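Local atomic coordinates of catalase (PDB entry 2J2M), a protein that catalyses, as a haem-dependent catalase, the breakdown of hydrogen peroxide into water and molecular oxygen. Residues A[435-438]-A[439-443]; A[267-270]-A[271-274]. All blocks are in the same frame, centred on the assembly; numbering follows the deposited sequence.

Contact 1 of 2, residues A[435-438]-A[439-443]; sequences EQMA and LLNNL
Asn441 folds its side chain back along helix 433-447 onto Met437, one turn earlier. Its CB lies 3.7 Å from Met437 O, and CG is beside the backbone N and anti to the carbonyl carbon (chi1 -70°), which turns the amide toward the preceding turn. At the tip, Asn441 ND2 gives a hydrogen bond of 2.7 Å to Met437 O. The N-H points almost straight at the acceptor (172°), and the oxygen lies close to the amide plane of the asparagine, although the donor stands well above the plane of the carbonyl. The regular helical bond from Asn441 N, 3.0 Å from the same Met437 O, arrives from the opposite face of that plane. One carbonyl therefore accepts two N-H groups of a single residue.

The sulfur of Met437 approaches the same amide nitrogen. With CG anti to the backbone N (chi1 -172°) and the chain bent beyond it, Met437 SD comes to 3.1 Å from Asn441 ND2, the two side chains crossing at a slant. Met437 SD also lies 4.3 Å from Leu440 CD2, a loose apolar contact.

Asn442 behaves differently. Its backbone N bonds to Ala438 O at 3.0 Å, but although Asn442 ND2 comes equally near this oxygen, the angle is too poor for a bond; the amide is instead spent on Phe181 O and Asp183 OD1. Leu439 and Leu443 rest on Phe181, while Leu440 and Leu443 face helix 468-477.

Chemically, the in-plane bond from ND2 to Met437 O orients the exposed Asn441 amide within its own helix, the second bond to that oxygen being the ordinary helical one, whereas the buried amide of Asn442 joins the helix to the segment around Phe181 and Asp183.

Contact 2 of 2, residues A[267-270]-A[271-274]; sequences PADV and ENFD
Asp269 O receives the backbone hydrogen bond from Asn272 N, at 3.1 Å with an N-H...O angle of 151°. The donor sits well above the carbonyl plane, as fits the tight i to i+3 closure of a four-residue turn. Asn272 also folds its side chain over this oxygen: the turn backbone brings Asn272 CB to 3.0 Å from Asp269 O, and a chi1 of -74° turns the amide back, with Asn272 CG 3.3 Å from Asp269 O.

The same fold sets the amide next to the aspartate side chain, where Asn272 ND2 is 2.9 Å from Asp269 OD2. Carboxylate and amide are not coplanar, their planes standing 39° apart.

Phe273 brings its ring back to the turn. Asp269 O approaches Phe273 CE1 obliquely at 3.5 Å, while Val270 O lies at the ring edge, near its plane, 3.8 Å from Phe273 CD1. One ring face carries Asn272 CB, offset toward the rim. Outside the turn, the ring meets that of Phe275, and Lys417 NZ bonds to Phe273 O. Val270 packs on Tyr212 of strand 210-219 and on Arg28 of a second subunit.

With Val270 and Glu271 both in right-handed helical backbone conformation and the bond running from the fourth residue to the first, this is a type I beta turn, placed in the surface loop that links strands 257-265 and 292-302 of the catalase beta-barrel.

Overall arrangement
Contacts 1 and 2 are separate local arrangements, their centres 33 Å apart and their nearest atoms about 17 Å apart, and they share no element of structure. Contact 1 is partly buried within helix 433-447, in the C-terminal helical region; contact 2 is a surface turn in a connection of the beta-barrel. Both are closed by backbone hydrogen bonds, but successive i to i+4 bonds run through the helix, against one i to i+3 bond in the turn. Asparagine folds back in each: onto a carbonyl already used by its own backbone in 435-443, and toward a carboxylate in 267-274. Another subunit reaches one residue of contact 2, Val270, and none of contact 1.

Contact 1 of 2, residues A[435-438]-A[439-443]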
loop_
_atom_site.group_PDB
_atom_site.type_symbol
_atom_site.label_atom_id
_atom_site.label_comp_id
_atom_site.label_asym_id
_atom_site.label_seq_id
_atom_site.Cartn_x
_atom_site.Cartn_y
_atom_site.Cartn_z
ATOM N N GLU A 435 -30.319 -26.047 28.220
ATOM C CA GLU A 435 -30.047 -25.295 26.992
ATOM C C GLU A 435 -31.207 -24.356 26.612
ATOM O O GLU A 435 -30.979 -23.186 26.268
ATOM C CB GLU A 435 -29.710 -26.243 25.835
ATOM C CG GLU A 435 -28.388 -26.989 26.012
ATOM C CD GLU A 435 -28.144 -28.071 24.957
ATOM O OE1 GLU A 435 -29.101 -28.582 24.337
ATOM O OE2 GLU A 435 -26.975 -28.427 24.751
ATOM N N GLN A 436 -32.439 -24.860 26.696
ATOM C CA GLN A 436 -33.618 -24.066 26.359
ATOM C C GLN A 436 -33.814 -22.884 27.300
ATOM O O GLN A 436 -34.295 -21.832 26.881
ATOM C CB GLN A 436 -34.874 -24.924 26.354
ATOM C CG GLN A 436 -34.929 -25.923 25.236
ATOM C CD GLN A 436 -36.250 -26.673 25.193
ATOM O OE1 GLN A 436 -36.956 -26.780 26.199
ATOM N NE2 GLN A 436 -36.587 -27.195 24.027
ATOM N N MET A 437 -33.443 -23.065 28.567
ATOM C CA MET A 437 -33.550 -21.993 29.552
ATOM C C MET A 437 -32.422 -20.958 29.392
ATOM O O MET A 437 -32.667 -19.755 29.512
ATOM C CB MET A 437 -33.637 -22.553 30.983
ATOM C CG MET A 437 -33.945 -21.500 32.075
ATOM S SD MET A 437 -35.367 -20.392 31.727
ATOM C CE MET A 437 -36.673 -21.171 32.704
ATOM N N ALA A 438 -31.206 -21.428 29.100
ATOM C CA ALA A 438 -30.084 -20.542 28.756
ATOM C C ALA A 438 -30.422 -19.696 27.536
ATOM O O ALA A 438 -30.172 -18.489 27.529
ATOM C CB ALA A 438 -28.795 -21.340 28.512
ATOM N N LEU A 439 -30.997 -20.335 26.515
ATOM C CA LEU A 439 -31.357 -19.647 25.270
ATOM C C LEU A 439 -32.369 -18.535 25.520
ATOM O O LEU A 439 -32.228 -17.435 24.987
ATOM C CB LEU A 439 -31.888 -20.629 24.228
ATOM C CG LEU A 439 -32.471 -20.027 22.938
ATOM C CD1 LEU A 439 -31.367 -19.474 22.031
ATOM C CD2 LEU A 439 -33.341 -21.017 22.177
ATOM N N LEU A 440 -33.388 -18.834 26.330
ATOM C CA LEU A 440 -34.424 -17.859 26.673
ATOM C C LEU A 440 -33.838 -16.673 27.434
ATOM O O LEU A 440 -34.097 -15.535 27.081
ATOM C CB LEU A 440 -35.590 -18.522 27.448
ATOM C CG LEU A 440 -36.791 -17.664 27.894
ATOM C CD1 LEU A 440 -37.493 -16.951 26.714
ATOM C CD2 LEU A 440 -37.798 -18.499 28.710
ATOM N N ASN A 441 -33.019 -16.927 28.446
ATOM C CA ASN A 441 -32.423 -15.829 29.213
ATOM C C ASN A 441 -31.471 -14.948 28.385
ATOM O O ASN A 441 -31.467 -13.730 28.549
ATOM C CB ASN A 441 -31.813 -16.320 30.552
ATOM C CG ASN A 441 -32.905 -16.755 31.575
ATOM O OD1 ASN A 441 -33.272 -15.989 32.484
ATOM N ND2 ASN A 441 -33.463 -17.961 31.390
ATOM N N ASN A 442 -30.704 -15.552 27.474
ATOM C CA ASN A 442 -29.806 -14.784 26.591
ATOM C C ASN A 442 -30.550 -13.947 25.537
ATOM O O ASN A 442 -30.226 -12.785 25.319
ATOM C CB ASN A 442 -28.778 -15.706 25.906
ATOM C CG ASN A 442 -27.870 -16.422 26.892
ATOM O OD1 ASN A 442 -27.540 -15.894 27.949
ATOM N ND2 ASN A 442 -27.458 -17.640 26.540
ATOM N N LEU A 443 -31.553 -14.552 24.900
ATOM C CA LEU A 443 -32.435 -13.842 23.959
ATOM C C LEU A 443 -33.168 -12.672 24.605
ATOM O O LEU A 443 -33.234 -11.570 24.043
ATOM C CB LEU A 443 -33.467 -14.787 23.331
ATOM C CG LEU A 443 -32.965 -15.701 22.222
ATOM C CD1 LEU A 443 -34.086 -16.664 21.822
ATOM C CD2 LEU A 443 -32.483 -14.879 21.024
#

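Contact 2 of 2, residues A[267-270]-A[271-274]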
loop_
_atom_site.group_PDB
_atom_site.type_symbol
_atom_site.label_atom_id
_atom_site.label_comp_id
_atom_site.label_asym_id
_atom_site.label_seq_id
_atom_site.Cartn_x
_atom_site.Cartn_y
_atom_site.Cartn_z
ATOM N N PRO A 267 -25.047 -37.096 -4.130
ATOM C CA PRO A 267 -25.763 -36.075 -4.911
ATOM C C PRO A 267 -27.181 -36.468 -5.373
ATOM O O PRO A 267 -28.035 -35.582 -5.520
ATOM C CB PRO A 267 -24.830 -35.836 -6.098
ATOM C CG PRO A 267 -23.437 -36.066 -5.469
ATOM C CD PRO A 267 -23.685 -37.324 -4.651
ATOM N N ALA A 268 -27.439 -37.769 -5.533
ATOM C CA ALA A 268 -28.754 -38.225 -6.012
ATOM C C ALA A 268 -29.816 -38.133 -4.941
ATOM O O ALA A 268 -30.985 -38.309 -5.247
ATOM C CB ALA A 268 -28.692 -39.616 -6.567
ATOM N N ASP A 269 -29.419 -37.831 -3.704
ATOM C CA ASP A 269 -30.341 -37.806 -2.580
ATOM C C ASP A 269 -30.725 -36.397 -2.091
ATOM O O ASP A 269 -31.373 -36.289 -1.051
ATOM C CB ASP A 269 -29.741 -38.563 -1.385
ATOM C CG ASP A 269 -29.928 -40.069 -1.457
ATOM O OD1 ASP A 269 -29.137 -40.773 -0.795
ATOM O OD2 ASP A 269 -30.847 -40.569 -2.146
ATOM N N VAL A 270 -30.334 -35.338 -2.806
ATOM C CA VAL A 270 -30.434 -33.946 -2.277
ATOM C C VAL A 270 -31.853 -33.385 -2.090
ATOM O O VAL A 270 -32.092 -32.541 -1.208
ATOM C CB VAL A 270 -29.599 -32.922 -3.071
ATOM C CG1 VAL A 270 -28.118 -33.198 -2.909
ATOM C CG2 VAL A 270 -30.018 -32.876 -4.527
ATOM N N GLU A 271 -32.785 -33.877 -2.901
ATOM C CA GLU A 271 -34.199 -33.515 -2.811
ATOM C C GLU A 271 -34.936 -34.255 -1.683
ATOM O O GLU A 271 -36.125 -34.021 -1.465
ATOM C CB GLU A 271 -34.901 -33.815 -4.150
ATOM C CG GLU A 271 -34.297 -33.168 -5.388
ATOM C CD GLU A 271 -34.641 -33.945 -6.666
ATOM O OE1 GLU A 271 -33.726 -34.627 -7.232
ATOM O OE2 GLU A 271 -35.838 -33.895 -7.086
ATOM N N ASN A 272 -34.236 -35.139 -0.976
ATOM C CA ASN A 272 -34.857 -36.040 0.008
ATOM C C ASN A 272 -35.212 -35.456 1.403
ATOM O O ASN A 272 -35.724 -36.171 2.272
ATOM C CB ASN A 272 -33.978 -37.281 0.174
ATOM C CG ASN A 272 -34.078 -38.235 -1.006
ATOM O OD1 ASN A 272 -34.931 -38.082 -1.899
ATOM N ND2 ASN A 272 -33.210 -39.249 -1.011
ATOM N N PHE A 273 -34.950 -34.173 1.623
ATOM C CA PHE A 273 -35.112 -33.586 2.942
ATOM C C PHE A 273 -36.122 -32.447 2.854
ATOM O O PHE A 273 -36.539 -32.095 1.759
ATOM C CB PHE A 273 -33.762 -33.064 3.454
ATOM C CG PHE A 273 -32.650 -34.073 3.388
ATOM C CD1 PHE A 273 -31.847 -34.173 2.255
ATOM C CD2 PHE A 273 -32.406 -34.927 4.456
ATOM C CE1 PHE A 273 -30.812 -35.105 2.191
ATOM C CE2 PHE A 273 -31.371 -35.849 4.403
ATOM C CZ PHE A 273 -30.577 -35.941 3.266
ATOM N N ASP A 274 -36.510 -31.869 3.999
ATOM C CA ASP A 274 -37.438 -30.738 3.994
ATOM C C ASP A 274 -36.642 -29.438 3.925
ATOM O O ASP A 274 -37.179 -28.343 4.141
ATOM C CB ASP A 274 -38.384 -30.765 5.200
ATOM C CG ASP A 274 -37.651 -30.768 6.536
ATOM O OD1 ASP A 274 -36.451 -30.387 6.618
ATOM O OD2 ASP A 274 -38.289 -31.173 7.535
#